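Local coordinates for protein putative retaining b-glycosidase (Saccharophagus degradans, PDB 5A95) that probably hydrolyses mixed-linkage beta-1,3-1,4-glucans as a retaining beta-glucanase of glycoside hydrolase family 5, at residues A182-M193 with V223-A233. The protein carries 1 engineered substitution. Numbering follows the deposited sequence.
With BGC (beta-D-glucopyranose), chain D.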
ATOM      1  N   ALA A 182     -22.821 -18.995   2.184  1.00  7.24           N
ATOM      2  CA  ALA A 182     -23.963 -18.122   2.335  1.00  7.56           C
ATOM      3  C   ALA A 182     -23.614 -16.680   2.628  1.00  7.24           C
ATOM      4  O   ALA A 182     -24.308 -15.784   2.171  1.00  8.33           O
ATOM      5  CB  ALA A 182     -24.902 -18.659   3.393  1.00  8.50           C
ATOM      6  N   VAL A 183     -22.600 -16.447   3.461  1.00  6.44           N
ATOM      7  CA  VAL A 183     -22.338 -15.127   4.034  1.00  6.21           C
ATOM      8  C   VAL A 183     -20.856 -14.809   3.889  1.00  6.02           C
ATOM      9  O   VAL A 183     -19.983 -15.654   4.183  1.00  6.53           O
ATOM     10  CB  VAL A 183     -22.724 -15.109   5.530  1.00  6.46           C
ATOM     11  CG1 VAL A 183     -22.418 -13.767   6.164  1.00  6.77           C
ATOM     12  CG2 VAL A 183     -24.184 -15.469   5.731  1.00  7.19           C
ATOM     13  N   TYR A 184     -20.581 -13.601   3.404  1.00  5.91           N
ATOM     14  CA  TYR A 184     -19.232 -13.051   3.284  1.00  6.31           C
ATOM     15  C   TYR A 184     -19.089 -11.969   4.346  1.00  5.72           C
ATOM     16  O   TYR A 184     -19.629 -10.875   4.231  1.00  5.95           O
ATOM     17  CB  TYR A 184     -18.980 -12.464   1.893  1.00  6.69           C
ATOM     18  CG  TYR A 184     -18.910 -13.473   0.767  1.00  7.04           C
ATOM     19  CD1 TYR A 184     -18.913 -14.834   0.996  1.00  7.70           C
ATOM     20  CD2 TYR A 184     -18.779 -13.069  -0.537  1.00  7.82           C
ATOM     21  CE1 TYR A 184     -18.831 -15.738  -0.029  1.00  9.23           C
ATOM     22  CE2 TYR A 184     -18.714 -13.976  -1.581  1.00  7.55           C
ATOM     23  CZ  TYR A 184     -18.766 -15.322  -1.325  1.00  8.08           C
ATOM     24  OH  TYR A 184     -18.706 -16.285  -2.304  1.00  8.50           O
ATOM     25  N   GLU A 185     -18.388 -12.334   5.427  1.00  5.85           N
ATOM     26  CA  GLU A 185     -18.204 -11.436   6.585  1.00  5.80           C
ATOM     27  C   GLU A 185     -16.921 -10.646   6.349  1.00  5.54           C
ATOM     28  O   GLU A 185     -15.821 -11.154   6.520  1.00  5.88           O
ATOM     29  CB  GLU A 185     -18.193 -12.228   7.859  1.00  6.24           C
ATOM     30  CG  GLU A 185     -18.047 -11.375   9.111  1.00  5.96           C
ATOM     31  CD  GLU A 185     -18.315 -12.158  10.383  1.00  6.47           C
ATOM     32  OE1 GLU A 185     -18.472 -13.393  10.271  1.00  7.30           O
ATOM     33  OE2 GLU A 185     -18.332 -11.549  11.483  1.00  6.43           O
ATOM     34  N   LEU A 186     -17.095  -9.405   5.936  1.00  5.77           N
ATOM     35  CA  LEU A 186     -16.079  -8.620   5.256  1.00  5.60           C
ATOM     36  C   LEU A 186     -14.828  -8.329   6.085  1.00  5.57           C
ATOM     37  O   LEU A 186     -13.729  -8.305   5.534  1.00  5.59           O
ATOM     38  CB  LEU A 186     -16.673  -7.293   4.780  1.00  5.48           C
ATOM     39  CG  LEU A 186     -17.902  -7.419   3.857  1.00  5.67           C
ATOM     40  CD1 LEU A 186     -18.343  -6.025   3.395  1.00  6.68           C
ATOM     41  CD2 LEU A 186     -17.642  -8.333   2.677  1.00  6.90           C
ATOM     42  N   PHE A 187     -15.020  -8.088   7.386  1.00  5.22           N
ATOM     43  CA  PHE A 187     -13.911  -7.731   8.277  1.00  5.07           C
ATOM     44  C   PHE A 187     -14.367  -8.007   9.704  1.00  4.94           C
ATOM     45  O   PHE A 187     -15.140  -7.237  10.276  1.00  5.90           O
ATOM     46  CB  PHE A 187     -13.506  -6.271   8.105  1.00  5.75           C
ATOM     47  CG  PHE A 187     -12.233  -5.925   8.833  1.00  5.59           C
ATOM     48  CD1 PHE A 187     -12.251  -5.627  10.181  1.00  5.67           C
ATOM     49  CD2 PHE A 187     -11.026  -5.870   8.160  1.00  5.57           C
ATOM     50  CE1 PHE A 187     -11.065  -5.314  10.849  1.00  5.77           C
ATOM     51  CE2 PHE A 187      -9.862  -5.570   8.812  1.00  6.15           C
ATOM     52  CZ  PHE A 187      -9.878  -5.295  10.154  1.00  6.14           C
ATOM     53  N   ASN A 188     -13.865  -9.100  10.284  1.00  5.86           N
ATOM     54  CA  ASN A 188     -14.312  -9.619  11.580  1.00  4.80           C
ATOM     55  C   ASN A 188     -14.604  -8.545  12.641  1.00  5.91           C
ATOM     56  O   ASN A 188     -15.736  -8.371  13.100  1.00  5.78           O
ATOM     57  CB  ASN A 188     -13.270 -10.617  12.042  1.00  5.38           C
ATOM     58  CG  ASN A 188     -13.403 -11.047  13.485  1.00  5.77           C
ATOM     59  OD1 ASN A 188     -14.433 -11.506  13.945  1.00  6.68           O
ATOM     60  ND2 ASN A 188     -12.289 -10.931  14.213  1.00  6.59           N
ATOM     61  N   GLU A 189     -13.563  -7.844  13.100  1.00  5.49           N
ATOM     62  CA  GLU A 189     -13.693  -6.954  14.259  1.00  5.44           C
ATOM     63  C   GLU A 189     -13.045  -5.604  14.043  1.00  4.12           C
ATOM     64  O   GLU A 189     -11.848  -5.407  14.374  1.00  5.89           O
ATOM     65  CB  GLU A 189     -13.188  -7.618  15.548  1.00  6.05           C
ATOM     66  CG  GLU A 189     -14.217  -8.581  16.122  1.00  6.85           C
ATOM     67  CD  GLU A 189     -13.814  -9.256  17.401  1.00  7.66           C
ATOM     68  OE1 GLU A 189     -12.613  -9.317  17.680  1.00 10.55           O
ATOM     69  OE2 GLU A 189     -14.716  -9.772  18.089  1.00  8.08           O
ATOM     70  N   PRO A 190     -13.840  -4.639  13.559  1.00  4.68           N
ATOM     71  CA  PRO A 190     -13.353  -3.273  13.498  1.00  4.83           C
ATOM     72  C   PRO A 190     -13.092  -2.735  14.906  1.00  5.53           C
ATOM     73  O   PRO A 190     -13.945  -2.833  15.785  1.00  5.47           O
ATOM     74  CB  PRO A 190     -14.503  -2.531  12.834  1.00  5.63           C
ATOM     75  CG  PRO A 190     -15.219  -3.601  12.054  1.00  5.75           C
ATOM     76  CD  PRO A 190     -15.190  -4.757  12.997  1.00  5.30           C
ATOM     77  N   THR A 191     -11.905  -2.137  15.079  1.00  5.57           N
ATOM     78  CA  THR A 191     -11.543  -1.467  16.310  1.00  6.28           C
ATOM     79  C   THR A 191     -10.357  -0.557  16.067  1.00  5.76           C
ATOM     80  O   THR A 191      -9.477  -0.889  15.256  1.00  6.24           O
ATOM     81  CB  THR A 191     -11.222  -2.426  17.482  1.00  6.83           C
ATOM     82  OG1 THR A 191     -10.848  -1.633  18.614  1.00  6.59           O
ATOM     83  CG2 THR A 191     -10.089  -3.394  17.146  1.00  7.41           C
ATOM     84  N   THR A 192     -10.314   0.577  16.762  1.00  5.86           N
ATOM     85  CA  THR A 192      -9.112   1.388  16.758  1.00  6.28           C
ATOM     86  C   THR A 192      -8.342   1.315  18.069  1.00  6.31           C
ATOM     87  O   THR A 192      -7.364   2.032  18.240  1.00  6.30           O
ATOM     88  CB  THR A 192      -9.415   2.854  16.473  1.00  6.09           C
ATOM     89  OG1 THR A 192     -10.241   3.347  17.531  1.00  6.15           O
ATOM     90  CG2 THR A 192     -10.033   3.013  15.105  1.00  6.95           C
ATOM     91  N   MET A 193      -8.746   0.445  18.979  1.00  6.55           N
ATOM     92  CA  MET A 193      -8.048   0.271  20.256  1.00  7.25           C
ATOM     93  C   MET A 193      -7.879   1.627  20.939  1.00  7.03           C
ATOM     94  O   MET A 193      -6.760   2.050  21.281  1.00  7.32           O
ATOM     95  CB  MET A 193      -6.715  -0.446  20.084  1.00  6.56           C
ATOM     96  CG  MET A 193      -6.874  -1.859  19.579  1.00  7.84           C
ATOM     97  SD  MET A 193      -5.327  -2.779  19.530  1.00  9.18           S
ATOM     98  CE  MET A 193      -5.191  -3.247  21.268  1.00 13.75           C
ATOM     99  N   VAL A 223     -24.818 -13.455  -2.907  1.00  8.35           N
ATOM    100  CA  VAL A 223     -24.196 -13.634  -1.601  1.00  8.34           C
ATOM    101  C   VAL A 223     -24.740 -12.611  -0.598  1.00  7.75           C
ATOM    102  O   VAL A 223     -25.270 -11.547  -0.994  1.00  7.67           O
ATOM    103  CB  VAL A 223     -22.668 -13.572  -1.681  1.00 10.57           C
ATOM    104  CG1 VAL A 223     -22.118 -14.601  -2.646  1.00 12.34           C
ATOM    105  CG2 VAL A 223     -22.218 -12.183  -2.041  1.00 11.95           C
ATOM    106  N   ILE A 224     -24.567 -12.910   0.693  1.00  6.95           N
ATOM    107  CA  ILE A 224     -24.956 -11.998   1.753  1.00  6.88           C
ATOM    108  C   ILE A 224     -23.711 -11.392   2.409  1.00  6.27           C
ATOM    109  O   ILE A 224     -23.008 -12.048   3.168  1.00  6.90           O
ATOM    110  CB  ILE A 224     -25.795 -12.718   2.830  1.00  7.45           C
ATOM    111  CG1 ILE A 224     -27.060 -13.346   2.221  1.00  7.91           C
ATOM    112  CG2 ILE A 224     -26.139 -11.754   3.953  1.00  8.00           C
ATOM    113  CD1 ILE A 224     -27.715 -14.359   3.150  1.00  7.88           C
ATOM    114  N   PRO A 225     -23.427 -10.108   2.142  1.00  5.87           N
ATOM    115  CA  PRO A 225     -22.355  -9.427   2.877  1.00  6.10           C
ATOM    116  C   PRO A 225     -22.800  -9.198   4.309  1.00  6.44           C
ATOM    117  O   PRO A 225     -23.955  -8.814   4.567  1.00  7.13           O
ATOM    118  CB  PRO A 225     -22.196  -8.076   2.122  1.00  6.88           C
ATOM    119  CG  PRO A 225     -22.893  -8.282   0.792  1.00  6.71           C
ATOM    120  CD  PRO A 225     -24.046  -9.203   1.157  1.00  6.82           C
ATOM    121  N   LEU A 226     -21.852  -9.332   5.230  1.00  5.92           N
ATOM    122  CA  LEU A 226     -22.099  -9.121   6.653  1.00  6.35           C
ATOM    123  C   LEU A 226     -21.128  -8.044   7.147  1.00  5.18           C
ATOM    124  O   LEU A 226     -19.901  -8.185   7.002  1.00  5.98           O
ATOM    125  CB  LEU A 226     -21.894 -10.421   7.425  1.00  5.88           C
ATOM    126  CG  LEU A 226     -22.180 -10.408   8.911  1.00  7.10           C
ATOM    127  CD1 LEU A 226     -23.639 -10.237   9.197  1.00  8.53           C
ATOM    128  CD2 LEU A 226     -21.664 -11.631   9.633  1.00  8.35           C
ATOM    129  N   VAL A 227     -21.693  -6.940   7.641  1.00  5.28           N
ATOM    130  CA  VAL A 227     -20.964  -5.711   7.979  1.00  5.22           C
ATOM    131  C   VAL A 227     -20.979  -5.515   9.492  1.00  5.82           C
ATOM    132  O   VAL A 227     -21.985  -5.744  10.142  1.00  5.57           O
ATOM    133  CB  VAL A 227     -21.658  -4.510   7.298  1.00  5.94           C
ATOM    134  CG1 VAL A 227     -21.106  -3.175   7.781  1.00  6.45           C
ATOM    135  CG2 VAL A 227     -21.498  -4.629   5.786  1.00  7.02           C
ATOM    136  N   ALA A 228     -19.841  -5.073  10.031  1.00  5.86           N
ATOM    137  CA  ALA A 228     -19.644  -4.868  11.456  1.00  5.61           C
ATOM    138  C   ALA A 228     -19.350  -3.401  11.792  1.00  5.54           C
ATOM    139  O   ALA A 228     -18.788  -2.653  10.987  1.00  5.94           O
ATOM    140  CB  ALA A 228     -18.465  -5.678  11.953  1.00  6.72           C
ATOM    141  N   GLY A 229     -19.741  -3.030  13.001  1.00  5.87           N
ATOM    142  CA  GLY A 229     -19.394  -1.752  13.577  1.00  6.28           C
ATOM    143  C   GLY A 229     -18.163  -1.807  14.475  1.00  5.92           C
ATOM    144  O   GLY A 229     -17.440  -2.802  14.558  1.00  5.97           O
ATOM    145  N   PHE A 230     -17.927  -0.682  15.131  1.00  5.72           N
ATOM    146  CA  PHE A 230     -16.754  -0.476  15.985  1.00  5.54           C
ATOM    147  C   PHE A 230     -16.893  -1.160  17.336  1.00  5.68           C
ATOM    148  O   PHE A 230     -17.850  -1.901  17.618  1.00  6.19           O
ATOM    149  CB  PHE A 230     -16.469   1.033  16.136  1.00  6.34           C
ATOM    150  CG  PHE A 230     -16.270   1.773  14.824  1.00  5.96           C
ATOM    151  CD1 PHE A 230     -15.601   1.201  13.767  1.00  8.25           C
ATOM    152  CD2 PHE A 230     -16.719   3.072  14.686  1.00  7.18           C
ATOM    153  CE1 PHE A 230     -15.385   1.894  12.581  1.00  7.10           C
ATOM    154  CE2 PHE A 230     -16.508   3.762  13.515  1.00  7.98           C
ATOM    155  CZ  PHE A 230     -15.858   3.176  12.480  1.00  6.75           C
ATOM    156  N   ASN A 231     -15.862  -0.966  18.172  1.00  5.61           N
ATOM    157  CA  ASN A 231     -15.759  -1.630  19.464  1.00  6.04           C
ATOM    158  C   ASN A 231     -15.785  -3.146  19.302  1.00  5.51           C
ATOM    159  O   ASN A 231     -16.462  -3.854  20.037  1.00  6.79           O
ATOM    160  CB  ASN A 231     -16.866  -1.153  20.427  1.00  7.39           C
ATOM    161  CG  ASN A 231     -16.628  -1.584  21.867  1.00  8.38           C
ATOM    162  OD1 ASN A 231     -15.533  -2.006  22.238  1.00  9.64           O
ATOM    163  ND2 ASN A 231     -17.686  -1.571  22.663  1.00 10.45           N
ATOM    164  N   TRP A 232     -14.972  -3.633  18.375  1.00  5.61           N
ATOM    165  CA  TRP A 232     -14.853  -5.055  18.082  1.00  5.82           C
ATOM    166  C   TRP A 232     -16.199  -5.658  17.648  1.00  5.80           C
ATOM    167  O   TRP A 232     -16.684  -6.647  18.220  1.00  5.99           O
ATOM    168  CB  TRP A 232     -14.262  -5.841  19.252  1.00  5.69           C
ATOM    169  CG  TRP A 232     -12.814  -5.565  19.584  1.00  6.36           C
ATOM    170  CD1 TRP A 232     -11.763  -6.357  19.222  1.00  6.54           C
ATOM    171  CD2 TRP A 232     -12.275  -4.506  20.366  1.00  5.88           C
ATOM    172  NE1 TRP A 232     -10.587  -5.855  19.736  1.00  6.58           N
ATOM    173  CE2 TRP A 232     -10.869  -4.729  20.455  1.00  6.05           C
ATOM    174  CE3 TRP A 232     -12.826  -3.425  21.042  1.00  6.37           C
ATOM    175  CZ2 TRP A 232     -10.013  -3.866  21.134  1.00  7.26           C
ATOM    176  CZ3 TRP A 232     -11.965  -2.567  21.713  1.00  7.15           C
ATOM    177  CH2 TRP A 232     -10.580  -2.793  21.760  1.00  7.55           C
ATOM    178  N   ALA A 233     -16.799  -5.054  16.623  1.00  5.60           N
ATOM    179  CA  ALA A 233     -18.061  -5.527  16.060  1.00  5.95           C
ATOM    180  C   ALA A 233     -19.147  -5.566  17.118  1.00  5.56           C
ATOM    181  O   ALA A 233     -19.939  -6.481  17.169  1.00  7.39           O
ATOM    182  CB  ALA A 233     -17.895  -6.910  15.396  1.00  6.38           C
TER
HETATM  183  C2  BGC D   1     -11.321 -12.447  18.515  1.00 12.97           C
HETATM  184  C3  BGC D   1     -10.942 -13.925  18.578  1.00 12.38           C
HETATM  185  C4  BGC D   1     -10.460 -14.265  19.993  1.00 11.95           C
HETATM  186  C5  BGC D   1     -11.515 -13.863  21.006  1.00 13.86           C
HETATM  187  C6  BGC D   1     -11.116 -14.194  22.424  1.00 17.66           C
HETATM  188  C1  BGC D   1     -12.146 -11.962  19.703  1.00 14.00           C
HETATM  189  O1  BGC D   1     -12.071 -10.571  19.890  1.00 15.06           O
HETATM  190  O2  BGC D   1     -12.000 -12.165  17.235  1.00 13.04           O
HETATM  191  O3  BGC D   1      -9.961 -14.173  17.522  1.00 10.68           O
HETATM  192  O4  BGC D   1     -10.116 -15.640  20.220  1.00 11.57           O
HETATM  193  O5  BGC D   1     -11.636 -12.447  20.922  1.00 14.48           O
HETATM  194  O6  BGC D   1     -12.109 -13.578  23.246  1.00 24.57           O
HETATM  195  O   HOH W   1     -17.654  -7.667   8.621  1.00  6.52           O
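V183, Y184 and E185 pair with I224, P225 and L226 as neighbouring parallel strands of the beta/alpha barrel expected of family 5. Helix 202-219 makes the crossover between them and packs on L186, V223 and P225. Beyond the strand ends, the Asn-Glu-Pro sequence 188-190 meets segment 228-233, with its short, weakly bonded helix at 230-233, beside the bound sugar.

Four backbone hydrogen bonds join the strands. Y184 is held through both N and O, with L226 N 2.9 Å from Y184 O. Farther on, W232 N reaches P190 O and ties this segment to the end of the Asn-Glu-Pro sequence.

Side chains pack on both faces of the paired strands. On the V183, E185 and L226 face, V183 CG1 lies 3.6 Å from L226 CB. E185 and L226 run side by side in van der Waals contact, L226 CD2 3.5 Å from E185 CD; the carboxylate itself is held by R103 and T290. On the other face is Y184, where V223 CB lies over the ring in a CH-pi contact. Beyond the strands, P190 packs its ring against A228, with CD 3.6 Å from A228 CB.

T191 lies over one face of the W232 indole. Its CG2 makes a CH-pi contact 3.7 Å from the centroid of the five-membered ring. OG1, anti to the backbone N (chi1 178°), sits above the six-membered part and accepts from M193 N in an ST turn. W232 NE1 donates to Q153. Replacing W232 with alanine would probably strip the cover from T191 and leave Q153 OE1 without this donor.

N188 and E189 hydrogen-bond the sugar, as do H142 and H303. N188 OD1 is hydrogen-bonded to R103, and ND2 donates nearly straight to BGC O2 (170°). E189 OE2 is hydrogen-bonded to H254 ND1, while OE1, at the edge of the indole, accepts from BGC O1 at 2.6 Å.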